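Local coordinates for protein aquaporin aqpM (Methanothermobacter marburgensis str. Marburg, PDB 2F2B) that forms membrane channels, assembled as homotetramers, that let water move in both directions under osmotic drive and also pass some glycerol, at the interface of chains A and B. Sequence-based numbering; all coordinates share one arbitrary frame. Chains: chain A/B, Aquaporin aqpM.

Contact 1: the interface of chains A and B. Residues chain A 39-40, 43; chain B 31-36.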
# COMPACT_ATOMS: atom_id res chain seq x y z
N PRO A 39 26.26 -0.47 -2.57
CA PRO A 39 26.90 -1.68 -3.11
C PRO A 39 27.45 -1.51 -4.53
O PRO A 39 28.39 -2.21 -4.91
CB PRO A 39 25.78 -2.72 -3.04
CG PRO A 39 24.55 -1.90 -3.24
CD PRO A 39 24.81 -0.69 -2.37
N ASN A 40 26.87 -0.59 -5.30
CA ASN A 40 27.33 -0.32 -6.65
C ASN A 40 26.82 1.05 -7.14
O ASN A 40 25.86 1.59 -6.59
CB ASN A 40 26.89 -1.43 -7.62
CG ASN A 40 25.40 -1.43 -7.88
OD1 ASN A 40 24.63 -2.08 -7.17
ND2 ASN A 40 24.99 -0.71 -8.91
N ASN A 43 23.10 2.25 -7.70
CA ASN A 43 22.37 2.59 -6.47
C ASN A 43 22.98 3.91 -5.98
O ASN A 43 24.09 3.93 -5.45
CB ASN A 43 22.56 1.46 -5.44
CG ASN A 43 21.71 1.64 -4.19
OD1 ASN A 43 21.30 0.66 -3.56
ND2 ASN A 43 21.46 2.89 -3.81
N MET B 31 19.52 -5.26 -9.55
CA MET B 31 20.53 -4.35 -10.07
C MET B 31 21.03 -3.37 -9.01
O MET B 31 22.23 -3.08 -8.94
CB MET B 31 19.98 -3.59 -11.28
CG MET B 31 19.73 -4.46 -12.50
SD MET B 31 18.84 -3.60 -13.81
CE MET B 31 20.18 -2.65 -14.57
N ILE B 32 20.13 -2.85 -8.18
CA ILE B 32 20.56 -1.91 -7.15
C ILE B 32 21.15 -2.60 -5.92
O ILE B 32 21.79 -1.96 -5.09
CB ILE B 32 19.40 -0.98 -6.68
CG1 ILE B 32 18.29 -1.79 -6.01
CG2 ILE B 32 18.87 -0.20 -7.87
CD1 ILE B 32 17.23 -0.93 -5.35
N ALA B 33 20.96 -3.91 -5.81
CA ALA B 33 21.50 -4.67 -4.69
C ALA B 33 22.80 -5.37 -5.07
O ALA B 33 23.50 -5.90 -4.21
CB ALA B 33 20.48 -5.69 -4.21
N SER B 34 23.12 -5.37 -6.36
CA SER B 34 24.33 -6.03 -6.86
C SER B 34 25.58 -5.55 -6.13
O SER B 34 25.82 -4.35 -6.01
CB SER B 34 24.48 -5.78 -8.36
OG SER B 34 25.58 -6.50 -8.89
N GLY B 35 26.37 -6.50 -5.65
CA GLY B 35 27.59 -6.15 -4.94
C GLY B 35 27.42 -6.27 -3.43
O GLY B 35 28.41 -6.31 -2.70
N GLY B 36 26.18 -6.32 -2.97
CA GLY B 36 25.93 -6.43 -1.55
C GLY B 36 26.16 -7.84 -1.03
O GLY B 36 26.23 -8.78 -1.81

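Contact 2: the interface of chains A and B. Residues chain A 152, 155-156, 160; chain B 13, 17, 21, 68.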
# COMPACT_ATOMS: atom_id res chain seq x y z
N VAL A 152 6.99 4.73 -22.33
CA VAL A 152 6.24 3.57 -21.85
C VAL A 152 5.50 3.89 -20.55
O VAL A 152 4.33 3.54 -20.38
CB VAL A 152 7.17 2.35 -21.63
CG1 VAL A 152 6.35 1.14 -21.16
CG2 VAL A 152 7.89 2.01 -22.94
N PHE A 155 2.64 6.19 -21.19
CA PHE A 155 1.63 5.49 -21.97
C PHE A 155 0.68 4.78 -20.99
O PHE A 155 -0.54 4.89 -21.11
CB PHE A 155 2.29 4.45 -22.89
CG PHE A 155 1.31 3.63 -23.69
CD1 PHE A 155 0.92 4.04 -24.97
CD2 PHE A 155 0.77 2.46 -23.17
CE1 PHE A 155 0.00 3.28 -25.71
CE2 PHE A 155 -0.15 1.70 -23.91
CZ PHE A 155 -0.53 2.11 -25.18
N LEU A 156 1.25 4.07 -20.02
CA LEU A 156 0.41 3.37 -19.04
C LEU A 156 -0.44 4.36 -18.26
O LEU A 156 -1.64 4.14 -18.06
CB LEU A 156 1.26 2.55 -18.07
CG LEU A 156 0.45 1.86 -16.96
CD1 LEU A 156 -0.59 0.94 -17.59
CD2 LEU A 156 1.37 1.07 -16.04
N THR A 160 -4.64 4.52 -18.67
CA THR A 160 -5.41 4.26 -17.46
C THR A 160 -6.37 5.44 -17.25
O THR A 160 -7.54 5.25 -16.94
CB THR A 160 -4.48 4.11 -16.23
OG1 THR A 160 -3.60 3.00 -16.45
CG2 THR A 160 -5.29 3.87 -14.96
N ILE B 13 -1.26 -5.76 -25.18
CA ILE B 13 -0.86 -4.57 -24.44
C ILE B 13 -0.87 -4.83 -22.93
O ILE B 13 0.07 -4.46 -22.22
CB ILE B 13 -1.79 -3.38 -24.76
CG1 ILE B 13 -1.58 -2.94 -26.21
CG2 ILE B 13 -1.51 -2.21 -23.81
CD1 ILE B 13 -2.60 -1.94 -26.71
N ILE B 17 2.35 -4.79 -20.43
CA ILE B 17 2.41 -3.94 -19.25
C ILE B 17 2.74 -4.75 -18.00
O ILE B 17 3.61 -4.36 -17.20
CB ILE B 17 1.06 -3.21 -19.04
CG1 ILE B 17 0.90 -2.13 -20.13
CG2 ILE B 17 1.00 -2.59 -17.64
CD1 ILE B 17 -0.50 -1.56 -20.24
N PHE B 21 6.46 -3.77 -16.32
CA PHE B 21 6.49 -3.16 -14.99
C PHE B 21 6.72 -4.13 -13.83
O PHE B 21 7.54 -3.84 -12.95
CB PHE B 21 5.20 -2.36 -14.78
CG PHE B 21 5.12 -1.14 -15.64
CD1 PHE B 21 5.82 0.02 -15.29
CD2 PHE B 21 4.41 -1.16 -16.84
CE1 PHE B 21 5.82 1.13 -16.13
CE2 PHE B 21 4.41 -0.05 -17.69
CZ PHE B 21 5.12 1.10 -17.33
N ALA B 68 -4.22 -1.13 -13.08
CA ALA B 68 -4.29 -0.13 -14.14
C ALA B 68 -4.76 -0.76 -15.45
O ALA B 68 -5.64 -0.22 -16.14
CB ALA B 68 -2.92 0.51 -14.33

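Contact 3: the interface of chains A and B. Residues chain A 169, 240, 243-244; chain B 2, 72-73, 75-76.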
# COMPACT_ATOMS: atom_id res chain seq x y z
N ARG A 169 -18.10 4.94 -19.38
CA ARG A 169 -18.46 3.68 -18.74
C ARG A 169 -17.66 3.43 -17.45
O ARG A 169 -17.93 2.48 -16.72
CB ARG A 169 -18.22 2.51 -19.70
CG ARG A 169 -18.85 2.70 -21.07
CD ARG A 169 -18.25 1.74 -22.08
NE ARG A 169 -16.78 1.78 -22.07
CZ ARG A 169 -16.00 1.23 -22.99
NH1 ARG A 169 -16.54 0.59 -24.02
NH2 ARG A 169 -14.68 1.32 -22.89
N TYR A 240 -6.32 4.11 -27.19
CA TYR A 240 -7.58 3.85 -26.50
C TYR A 240 -8.75 4.15 -27.43
O TYR A 240 -9.71 3.39 -27.50
CB TYR A 240 -7.68 4.70 -25.24
CG TYR A 240 -8.86 4.34 -24.37
CD1 TYR A 240 -10.09 4.96 -24.53
CD2 TYR A 240 -8.74 3.33 -23.40
CE1 TYR A 240 -11.19 4.59 -23.75
CE2 TYR A 240 -9.83 2.96 -22.62
CZ TYR A 240 -11.05 3.59 -22.80
OH TYR A 240 -12.13 3.21 -22.04
N LEU A 243 -9.10 1.26 -29.96
CA LEU A 243 -9.64 0.04 -29.37
C LEU A 243 -11.13 0.12 -29.03
O LEU A 243 -11.83 -0.89 -29.09
CB LEU A 243 -8.85 -0.33 -28.10
CG LEU A 243 -7.38 -0.71 -28.29
CD1 LEU A 243 -6.74 -0.97 -26.93
CD2 LEU A 243 -7.28 -1.96 -29.18
N THR A 244 -11.59 1.31 -28.67
CA THR A 244 -12.99 1.50 -28.31
C THR A 244 -13.83 2.11 -29.43
O THR A 244 -15.01 2.41 -29.23
CB THR A 244 -13.12 2.40 -27.07
OG1 THR A 244 -12.52 3.67 -27.34
CG2 THR A 244 -12.43 1.76 -25.86
N VAL B 2 -16.59 -5.64 -28.70
CA VAL B 2 -15.33 -5.30 -29.36
C VAL B 2 -14.86 -6.50 -30.18
O VAL B 2 -14.95 -7.64 -29.72
CB VAL B 2 -14.25 -4.91 -28.33
CG1 VAL B 2 -12.95 -4.56 -29.04
CG2 VAL B 2 -14.73 -3.72 -27.50
N ALA B 72 -8.21 -0.07 -17.60
CA ALA B 72 -8.05 0.45 -18.95
C ALA B 72 -8.55 -0.50 -20.04
O ALA B 72 -9.13 -0.06 -21.03
CB ALA B 72 -6.57 0.77 -19.21
N LEU B 73 -8.35 -1.80 -19.83
CA LEU B 73 -8.72 -2.79 -20.84
C LEU B 73 -9.81 -3.78 -20.47
O LEU B 73 -10.25 -4.55 -21.33
CB LEU B 73 -7.45 -3.56 -21.24
CG LEU B 73 -6.23 -2.70 -21.52
CD1 LEU B 73 -4.99 -3.58 -21.61
CD2 LEU B 73 -6.42 -1.90 -22.81
N ASN B 75 -13.00 -3.48 -19.96
CA ASN B 75 -14.21 -3.28 -20.76
C ASN B 75 -13.99 -3.56 -22.24
O ASN B 75 -14.92 -3.48 -23.04
CB ASN B 75 -14.71 -1.85 -20.60
CG ASN B 75 -15.19 -1.54 -19.21
OD1 ASN B 75 -15.43 -0.38 -18.87
ND2 ASN B 75 -15.34 -2.57 -18.39
N ILE B 76 -12.75 -3.87 -22.60
CA ILE B 76 -12.43 -4.15 -23.99
C ILE B 76 -12.29 -5.65 -24.23
O ILE B 76 -13.09 -6.23 -24.96
CB ILE B 76 -11.12 -3.42 -24.40
CG1 ILE B 76 -11.33 -1.90 -24.30
CG2 ILE B 76 -10.73 -3.80 -25.83
CD1 ILE B 76 -10.08 -1.08 -24.56
O HOH W 1 -11.89 0.70 -20.92

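Contact 1: the interface of chains A and B
A:Pro39, A:Asn40 and A:Asn43, on a loop of chain A, lie against the C-terminal end of helix 4-33 of chain B and the turn that follows it. The chain B atoms they approach most closely are mostly backbone, chiefly carbonyl oxygens, and this patch is part of a contact between tetramer subunits.

The van der Waals part centres on A:Pro39, of whose surface chain B buries 51 Å². One side of its ring bridges two carbonyls: CG approaches B:Ile32 O at 3.3 Å, and CB approaches B:Ser34 O at 3.4 Å. The same CB packs 4.0 Å from the alpha-carbon CA of B:Gly36. B:Gly35 adopts a positive phi of 101° as the chain turns away from the helix end.

The polar part is made by two side-chain amides pointing at carbonyl oxygens. In A:Asn40, CG is held between the backbone N and the carbonyl carbon (chi1 70°), which brings the amide tip up to two carbonyls. Its OD1 lies 2.8 Å from B:Ser34 O and 3.2 Å from B:Met31 O. Both pair acceptor with acceptor, a clash as modelled. Density poorly separates amide N from O, so a flipped amide, donating NH2 to both carbonyls, is a plausible reading.

A:Asn43 raises the same doubt. Its CG is anti to the backbone N (chi1 -173°), its side chain passes B:Ile32 obliquely, and its amide OD1 is modelled 3.1 Å from B:Ile32 O.

Contact 2: the interface of chains A and B
A:Leu156 has two methyls with different nearest partners on chain B, forming the apolar centre where helix 143-166 packs against helices 4-33 and 52-73. CD2 lies over one face of the B:Phe21 ring, 3.6 Å above its plane and displaced toward the rim, a CH-pi contact with 3.9 Å from the methyl to the ring centroid. The other methyl, CD1, meets the terminal methyl CD1 of B:Ile17 at 3.6 Å and lies 4.0 Å from B:Ala68 CB on helix 52-73. With CG anti to the backbone N (chi1 176°), the leucine fork extends from its helix and reaches these residues.

Further out, A:Val152 flanks the same ring: its CG1 is 4.0 Å from B:Phe21 CZ, while its carbonyl oxygen faces the ring edge in plane. A:Phe155 touches B:Ile13 more loosely, the two side chains crossing at about a right angle with CE2 4.1 Å from CG2.

At the polar rim, A:Thr160 turns its hydroxyl OG1 back to its own helix and donates to A:Leu156 O at 2.8 Å, tilted 32° from the carbonyl plane. That bond satisfies the hydroxyl within chain A, although OG1 also sits 3.3 Å from B:Ala68 CB. Apolar packing of this kind joins neighbouring subunits of the homotetramer within the membrane-spanning region.

Contact 3: the interface of chains A and B
A:Leu243 and B:Ile76 cross at about a right angle, with the methyl CD1 of the isoleucine 3.8 Å from the leucine CB. In this MIP/aquaporin family member, B:Ile76 lies in the loop between helix 52-73 and the first NPA motif. With its CG1 anti to the carbonyl carbon (chi1 -63°) and the chain extended beyond it, CD1 reaches two residues of chain A. A:Thr244 also lies crosswise to it and supplies its methyl CG2, 3.9 Å from the same CD1.

The threonine methyl also lies over one face of the A:Tyr240 ring, displaced toward the rim, 3.7 Å above the plane, while its hydroxyl OG1 donates to A:Tyr240 O at 2.8 Å. This bond probably helps to set the threonine's rotation and so keep the methyl toward B:Ile76. The tyrosine ring turns its CE2 toward B:Ala72 O, at 3.5 Å. Its hydroxyl OH reaches that carbonyl indirectly: water 1 lies 2.8 Å from OH and 2.9 Å from B:Ala72 O.

A:Arg169 and B:Asn75 slide past each other in opposite directions. Their guanidinium and amide planes are 85° apart, and the asparagine CB, not its amide, lies over one guanidinium face, 3.9 Å from NH2. The arginine chain bends at chi3 (-51°) as it runs alongside.

Measured between the centres of their C-alpha atoms, contact 1 lies about 27 Å from contact 2 and 41 Å from contact 3, while contacts 2 and 3 are about 14 Å apart. Chain B helix 4-33 serves contact 1 at its C-terminal end and contact 2 along its length; helix 52-73 serves contact 2 and, at its last residues, contact 3. The contacts thus run from the predicted extracellular side to the predicted cytoplasmic side. In all three, chains A and B present different residues, consistent with one subunit surface fitting a different surface of its neighbour, as expected for a ring of four subunits related by a four-fold axis.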